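Local coordinates for protein ATP phosphoribosyltransferase (Methanobacterium thermoautotrophicum, PDB 2VD3) that probably catalyses, with magnesium, the condensation of ATP and 5-phosphoribose 1-diphosphate to phosphoribosyl-ATP, the first step of histidine biosynthesis, at residues Arg14-Glu17 and Pro18-Leu22; Ala54-Ile57 and Pro58-Ala62; Thr146-Ala149 and Pro150-Gly153. One frame throughout, in Å; residues are numbered along the deposited sequence.

Interaction 1 of 3, residues Arg14-Glu17 and Pro18-Leu22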
loop_
_atom_site.group_PDB
_atom_site.type_symbol
_atom_site.label_atom_id
_atom_site.label_comp_id
_atom_site.label_asym_id
_atom_site.label_seq_id
_atom_site.Cartn_x
_atom_site.Cartn_y
_atom_site.Cartn_z
ATOM N N ARG A 14 11.926 -0.391 12.094
ATOM C CA ARG A 14 11.921 -1.375 13.177
ATOM C C ARG A 14 11.895 -0.778 14.578
ATOM O O ARG A 14 11.311 -1.361 15.488
ATOM C CB ARG A 14 13.093 -2.361 13.020
ATOM C CG ARG A 14 14.485 -1.747 13.138
ATOM C CD ARG A 14 15.531 -2.646 12.509
ATOM N NE ARG A 14 15.892 -3.762 13.378
ATOM C CZ ARG A 14 16.906 -3.739 14.239
ATOM N NH1 ARG A 14 17.661 -2.649 14.348
ATOM N NH2 ARG A 14 17.167 -4.810 14.987
ATOM N N ILE A 15 12.525 0.387 14.734
ATOM C CA ILE A 15 12.628 1.065 16.018
ATOM C C ILE A 15 11.277 1.629 16.493
ATOM O O ILE A 15 11.041 1.756 17.703
ATOM C CB ILE A 15 13.655 2.223 15.950
ATOM C CG1 ILE A 15 15.037 1.715 15.528
ATOM C CG2 ILE A 15 13.733 2.973 17.280
ATOM C CD1 ILE A 15 16.049 2.856 15.249
ATOM N N SER A 16 10.396 1.953 15.545
ATOM C CA SER A 16 9.208 2.769 15.826
ATOM C C SER A 16 8.234 2.173 16.847
ATOM O O SER A 16 8.083 2.721 17.938
ATOM C CB SER A 16 8.483 3.133 14.532
ATOM O OG SER A 16 7.527 4.145 14.776
ATOM N N GLU A 17 7.592 1.059 16.487
ATOM C CA GLU A 17 6.605 0.389 17.341
ATOM C C GLU A 17 7.084 0.015 18.759
ATOM O O GLU A 17 6.366 0.275 19.727
ATOM C CB GLU A 17 6.004 -0.840 16.637
ATOM C CG GLU A 17 4.701 -0.576 15.893
ATOM C CD GLU A 17 4.250 -1.773 15.066
ATOM O OE1 GLU A 17 5.124 -2.457 14.484
ATOM O OE2 GLU A 17 3.025 -2.030 14.988
ATOM N N PRO A 18 8.278 -0.601 18.891
ATOM C CA PRO A 18 8.753 -0.906 20.247
ATOM C C PRO A 18 8.971 0.337 21.129
ATOM O O PRO A 18 8.772 0.264 22.348
ATOM C CB PRO A 18 10.081 -1.637 20.006
ATOM C CG PRO A 18 10.041 -2.077 18.599
ATOM C CD PRO A 18 9.222 -1.078 17.864
ATOM N N ALA A 19 9.381 1.448 20.514
ATOM C CA ALA A 19 9.524 2.738 21.201
ATOM C C ALA A 19 8.169 3.248 21.710
ATOM O O ALA A 19 8.061 3.743 22.829
ATOM C CB ALA A 19 10.174 3.766 20.284
ATOM N N ILE A 20 7.135 3.095 20.891
ATOM C CA ILE A 20 5.783 3.454 21.286
ATOM C C ILE A 20 5.306 2.554 22.436
ATOM O O ILE A 20 4.756 3.055 23.432
ATOM C CB ILE A 20 4.828 3.474 20.064
ATOM C CG1 ILE A 20 5.167 4.681 19.178
ATOM C CG2 ILE A 20 3.367 3.515 20.492
ATOM C CD1 ILE A 20 4.575 4.628 17.755
ATOM N N ARG A 21 5.559 1.241 22.317
ATOM C CA ARG A 21 5.207 0.263 23.372
ATOM C C ARG A 21 5.926 0.505 24.701
ATOM O O ARG A 21 5.334 0.357 25.769
ATOM C CB ARG A 21 5.463 -1.170 22.909
ATOM C CG ARG A 21 4.276 -1.847 22.249
ATOM C CD ARG A 21 4.609 -3.291 21.854
ATOM N NE ARG A 21 5.728 -3.356 20.908
ATOM C CZ ARG A 21 5.603 -3.520 19.588
ATOM N NH1 ARG A 21 4.400 -3.654 19.030
ATOM N NH2 ARG A 21 6.690 -3.565 18.822
ATOM N N LEU A 22 7.200 0.879 24.624
ATOM C CA LEU A 22 8.003 1.174 25.810
ATOM C C LEU A 22 7.467 2.387 26.584
ATOM O O LEU A 22 7.296 2.322 27.803
ATOM C CB LEU A 22 9.464 1.365 25.417
ATOM C CG LEU A 22 10.420 2.160 26.302
ATOM C CD1 LEU A 22 10.740 1.423 27.580
ATOM C CD2 LEU A 22 11.699 2.449 25.509
#
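Pro18 packs its ring against the turn that opens helix 16-25: its CD lies 3.2 Å from Arg14 O and also touches Ile15 O, and its CG lies 3.4 Å from Arg14 O. A proline nitrogen carries no hydrogen, so Arg14 O meets ring carbons where a later helical turn would offer an N-H; this is the usual place for proline, in the first turn of a helix. Ala19 N then donates to Ile15 O over 3.3 Å. Ile20 N follows with a bond of 3.1 Å to Ser16 O, while its CG1 rests 3.7 Å from that same oxygen. Arg21 N closes the series on Glu17 O at 2.9 Å, and its N-H...O angle of 165° makes this the straightest of the three. The Arg21 chain bends at chi3 (-60°), which folds the guanidinium back over the peptide of Glu17: Glu17 O stands 3.7 Å above its plane, toward the rim, and NH2 comes 3.6 Å from Glu17 CB. The Glu17 carboxylate extends away, beyond salt-bridge distance of Arg21. Ser16 OG is bonded to Pro10 O at the end of strand 5-10, Ala19 packs on Val9 of that strand and on Tyr91, and Leu22 faces helix 197-212.

Interaction 2 of 3, residues Ala54-Ile57 and Pro58-Ala62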
loop_
_atom_site.group_PDB
_atom_site.type_symbol
_atom_site.label_atom_id
_atom_site.label_comp_id
_atom_site.label_asym_id
_atom_site.label_seq_id
_atom_site.Cartn_x
_atom_site.Cartn_y
_atom_site.Cartn_z
ATOM N N ALA A 54 14.156 8.296 11.848
ATOM C CA ALA A 54 15.204 7.839 12.761
ATOM C C ALA A 54 16.588 8.451 12.533
ATOM O O ALA A 54 17.329 8.660 13.488
ATOM C CB ALA A 54 15.286 6.305 12.750
ATOM N N ALA A 55 16.941 8.726 11.281
ATOM C CA ALA A 55 18.259 9.272 10.976
ATOM C C ALA A 55 18.358 10.761 11.308
ATOM O O ALA A 55 19.460 11.305 11.398
ATOM C CB ALA A 55 18.634 9.009 9.521
ATOM N N ASP A 56 17.210 11.406 11.495
ATOM C CA ASP A 56 17.149 12.835 11.795
ATOM C C ASP A 56 17.104 13.106 13.296
ATOM O O ASP A 56 17.365 14.218 13.746
ATOM C CB ASP A 56 15.908 13.456 11.139
ATOM C CG ASP A 56 16.021 13.562 9.639
ATOM O OD1 ASP A 56 14.976 13.471 8.976
ATOM O OD2 ASP A 56 17.135 13.761 9.112
ATOM N N ILE A 57 16.763 12.086 14.076
ATOM C CA ILE A 57 16.649 12.247 15.526
ATOM C C ILE A 57 17.947 12.703 16.244
ATOM O O ILE A 57 17.889 13.553 17.128
ATOM C CB ILE A 57 16.022 10.998 16.182
ATOM C CG1 ILE A 57 14.591 10.804 15.646
ATOM C CG2 ILE A 57 16.044 11.126 17.694
ATOM C CD1 ILE A 57 13.789 9.660 16.266
ATOM N N PRO A 58 19.116 12.143 15.888
ATOM C CA PRO A 58 20.313 12.693 16.524
ATOM C C PRO A 58 20.421 14.230 16.407
ATOM O O PRO A 58 20.603 14.905 17.418
ATOM C CB PRO A 58 21.449 11.990 15.780
ATOM C CG PRO A 58 20.866 10.700 15.399
ATOM C CD PRO A 58 19.451 11.013 15.001
ATOM N N GLU A 59 20.268 14.767 15.196
ATOM C CA GLU A 59 20.310 16.214 14.967
ATOM C C GLU A 59 19.192 17.016 15.655
ATOM O O GLU A 59 19.475 18.051 16.261
ATOM C CB GLU A 59 20.359 16.533 13.466
ATOM C CG GLU A 59 21.719 16.220 12.827
ATOM C CD GLU A 59 22.865 17.006 13.445
ATOM O OE1 GLU A 59 23.149 18.119 12.964
ATOM O OE2 GLU A 59 23.497 16.512 14.400
ATOM N N PHE A 60 17.944 16.543 15.571
ATOM C CA PHE A 60 16.835 17.214 16.251
ATOM C C PHE A 60 17.112 17.361 17.743
ATOM O O PHE A 60 16.776 18.394 18.357
ATOM C CB PHE A 60 15.499 16.479 16.056
ATOM C CG PHE A 60 14.967 16.512 14.643
ATOM C CD1 PHE A 60 15.456 17.422 13.702
ATOM C CD2 PHE A 60 13.945 15.631 14.255
ATOM C CE1 PHE A 60 14.940 17.441 12.396
ATOM C CE2 PHE A 60 13.426 15.654 12.964
ATOM C CZ PHE A 60 13.923 16.555 12.032
ATOM N N VAL A 61 17.718 16.329 18.321
ATOM C CA VAL A 61 18.061 16.336 19.733
ATOM C C VAL A 61 19.300 17.184 20.000
ATOM O O VAL A 61 19.356 17.903 20.995
ATOM C CB VAL A 61 18.219 14.890 20.289
ATOM C CG1 VAL A 61 18.684 14.896 21.748
ATOM C CG2 VAL A 61 16.896 14.113 20.148
ATOM N N ALA A 62 20.284 17.129 19.107
ATOM C CA ALA A 62 21.508 17.929 19.275
ATOM C C ALA A 62 21.189 19.424 19.254
ATOM O O ALA A 62 21.768 20.198 20.013
ATOM C CB ALA A 62 22.539 17.583 18.200
#
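Two i to i+4 backbone bonds start helix 57-63: Phe60 N to Asp56 O at 3.0 Å, almost straight with an N-H...O angle of 172°, and Val61 N to Ile57 O, also 3.0 Å. Pro58 occupies the first turn, where its nitrogen has no hydrogen to give, and its CD packs on Ile57 CB at 3.6 Å. The aromatic side chain turns back on the residue that receives its own N-H. With CG beside the backbone N and anti to the carbonyl carbon (chi1 -68°), the Phe60 ring lies over Asp56, whose CB makes a CH-pi contact 4.0 Å from the ring centroid and 24° off the normal. Asp56 O stands 3.4 Å above the ring plane, offset toward the rim, so this oxygen both accepts the Phe60 N-H and abuts the ring of the same residue. One residue further on, Ile57 CG2 meets Val61 CG2 at 4.0 Å, the two branched chains crossing at a slant. Asp56 OD2 forms a salt bridge with Arg79 and a hydrogen bond with Thr143 N of the third subunit, tying this helix start to a subunit interface. Glu59 OE2 is held by Ser81, and Phe60 also packs on Val154 of that third subunit. Ile57 packs on both strand 5-10 and strand 47-52, and Phe60 on strand 47-52, while Pro58 and Glu59 lean on helix 73-79.

Interaction 3 of 3, residues Thr146-Ala149 and Pro150-Gly153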
loop_
_atom_site.group_PDB
_atom_site.type_symbol
_atom_site.label_atom_id
_atom_site.label_comp_id
_atom_site.label_asym_id
_atom_site.label_seq_id
_atom_site.Cartn_x
_atom_site.Cartn_y
_atom_site.Cartn_z
ATOM N N THR A 146 23.398 -2.753 -0.367
ATOM C CA THR A 146 24.852 -2.906 -0.518
ATOM C C THR A 146 25.223 -4.336 -0.891
ATOM O O THR A 146 26.260 -4.559 -1.515
ATOM C CB THR A 146 25.652 -2.483 0.745
ATOM O OG1 THR A 146 25.258 -3.276 1.871
ATOM C CG2 THR A 146 25.459 -0.994 1.063
ATOM N N GLU A 147 24.354 -5.287 -0.530
ATOM C CA GLU A 147 24.555 -6.722 -0.799
ATOM C C GLU A 147 24.682 -7.057 -2.285
ATOM O O GLU A 147 25.207 -8.115 -2.646
ATOM C CB GLU A 147 23.420 -7.577 -0.211
ATOM C CG GLU A 147 22.751 -7.036 1.052
ATOM C CD GLU A 147 21.585 -6.102 0.745
ATOM O OE1 GLU A 147 20.931 -6.274 -0.309
ATOM O OE2 GLU A 147 21.326 -5.193 1.561
ATOM N N ILE A 148 24.186 -6.165 -3.136
ATOM C CA ILE A 148 24.193 -6.370 -4.591
ATOM C C ILE A 148 25.448 -5.775 -5.246
ATOM O O ILE A 148 25.817 -6.162 -6.355
ATOM C CB ILE A 148 22.880 -5.811 -5.230
ATOM C CG1 ILE A 148 21.659 -6.527 -4.636
ATOM C CG2 ILE A 148 22.870 -5.980 -6.741
ATOM C CD1 ILE A 148 20.341 -5.858 -4.933
ATOM N N ALA A 149 26.114 -4.864 -4.537
ATOM C CA ALA A 149 27.255 -4.104 -5.078
ATOM C C ALA A 149 28.433 -4.921 -5.660
ATOM O O ALA A 149 28.981 -4.528 -6.691
ATOM C CB ALA A 149 27.752 -3.080 -4.064
ATOM N N PRO A 150 28.842 -6.032 -5.004
ATOM C CA PRO A 150 29.850 -6.903 -5.628
ATOM C C PRO A 150 29.343 -7.579 -6.899
ATOM O O PRO A 150 30.081 -7.677 -7.876
ATOM C CB PRO A 150 30.124 -7.960 -4.552
ATOM C CG PRO A 150 29.629 -7.357 -3.280
ATOM C CD PRO A 150 28.455 -6.536 -3.677
ATOM N N PHE A 151 28.088 -8.026 -6.871
ATOM C CA PHE A 151 27.446 -8.655 -8.018
ATOM C C PHE A 151 27.434 -7.773 -9.279
ATOM O O PHE A 151 27.672 -8.269 -10.378
ATOM C CB PHE A 151 26.029 -9.114 -7.647
ATOM C CG PHE A 151 25.282 -9.760 -8.778
ATOM C CD1 PHE A 151 25.627 -11.033 -9.226
ATOM C CD2 PHE A 151 24.223 -9.095 -9.393
ATOM C CE1 PHE A 151 24.933 -11.637 -10.282
ATOM C CE2 PHE A 151 23.520 -9.687 -10.454
ATOM C CZ PHE A 151 23.877 -10.963 -10.896
ATOM N N ILE A 152 27.172 -6.477 -9.119
ATOM C CA ILE A 152 27.157 -5.548 -10.264
ATOM C C ILE A 152 28.496 -4.828 -10.520
ATOM O O ILE A 152 28.586 -3.974 -11.403
ATOM C CB ILE A 152 25.974 -4.536 -10.183
ATOM C CG1 ILE A 152 26.173 -3.538 -9.032
ATOM C CG2 ILE A 152 24.641 -5.286 -10.052
ATOM C CD1 ILE A 152 25.141 -2.402 -8.962
ATOM N N GLY A 153 29.524 -5.168 -9.746
ATOM C CA GLY A 153 30.876 -4.635 -9.955
ATOM C C GLY A 153 31.159 -3.224 -9.449
ATOM O O GLY A 153 32.122 -2.596 -9.887
#
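Ile148 O accepts the N-H of Ile152 at 3.1 Å, with an N-H...O angle of 151° and a C=O...N angle of 165°, which puts the donor close to the line of the carbonyl bond. The same oxygen is crowded by neighbouring carbon: Phe151 CB lies 3.2 Å away and Ile152 CG1 3.8 Å. The Ile148 side chain meets both Phe151 and Ile152 through one methyl, CG2. Anti to its own nitrogen, Ile148 CG2 comes 3.8 Å from Ile152 CG2. With CG likewise anti to the backbone N (chi1 179°), the Phe151 ring leads away from residues 146-149, and its edge comes near Ile148 CG2 at CD2, 4.3 Å from that methyl, which lies near the ring plane. In the loop between strands 138-141 and 157-162, residues 146-149 have helical torsions but lack the regular bonding of a helix, and a type I beta turn from Pro150 to Gly153 follows. Gly153 N bonds to Pro150 O at 3.2 Å to close that turn, and Gly153 ends it with positive phi. At the joint between the two segments, Ala149 CB packs on Pro150 CD at 3.5 Å. Pro150 also leans on Ile158 of strand 157-162, and Thr146 OG1 is bonded to Thr159 O of the same strand. Ile148, Phe151 and Ile152 pack on other subunits: Ile148 on Leu38 of the third subunit, Ile152 on Phe39 of that subunit, and Phe151 on both this Phe39 and Met170 of the fourth.

Overall arrangement
The three contacts follow one another along the chain, each a local turn with a proline at its fifth residue. Interactions 1 and 2 are close neighbours, their centres 16 Å apart and their nearest atoms about 4 Å apart without touching; both helices, 16-25 and 57-63, pack against strand 5-10. Interaction 3 stands apart, its centre 32 Å from that of interaction 1 and 30 Å from that of interaction 2, in the loop between strands 138-141 and 157-162. Interactions 2 and 3 share the third subunit as a partner, which is consistent with both turns helping to hold the six-chain assembly together; Arg14 of interaction 1 reaches the second subunit.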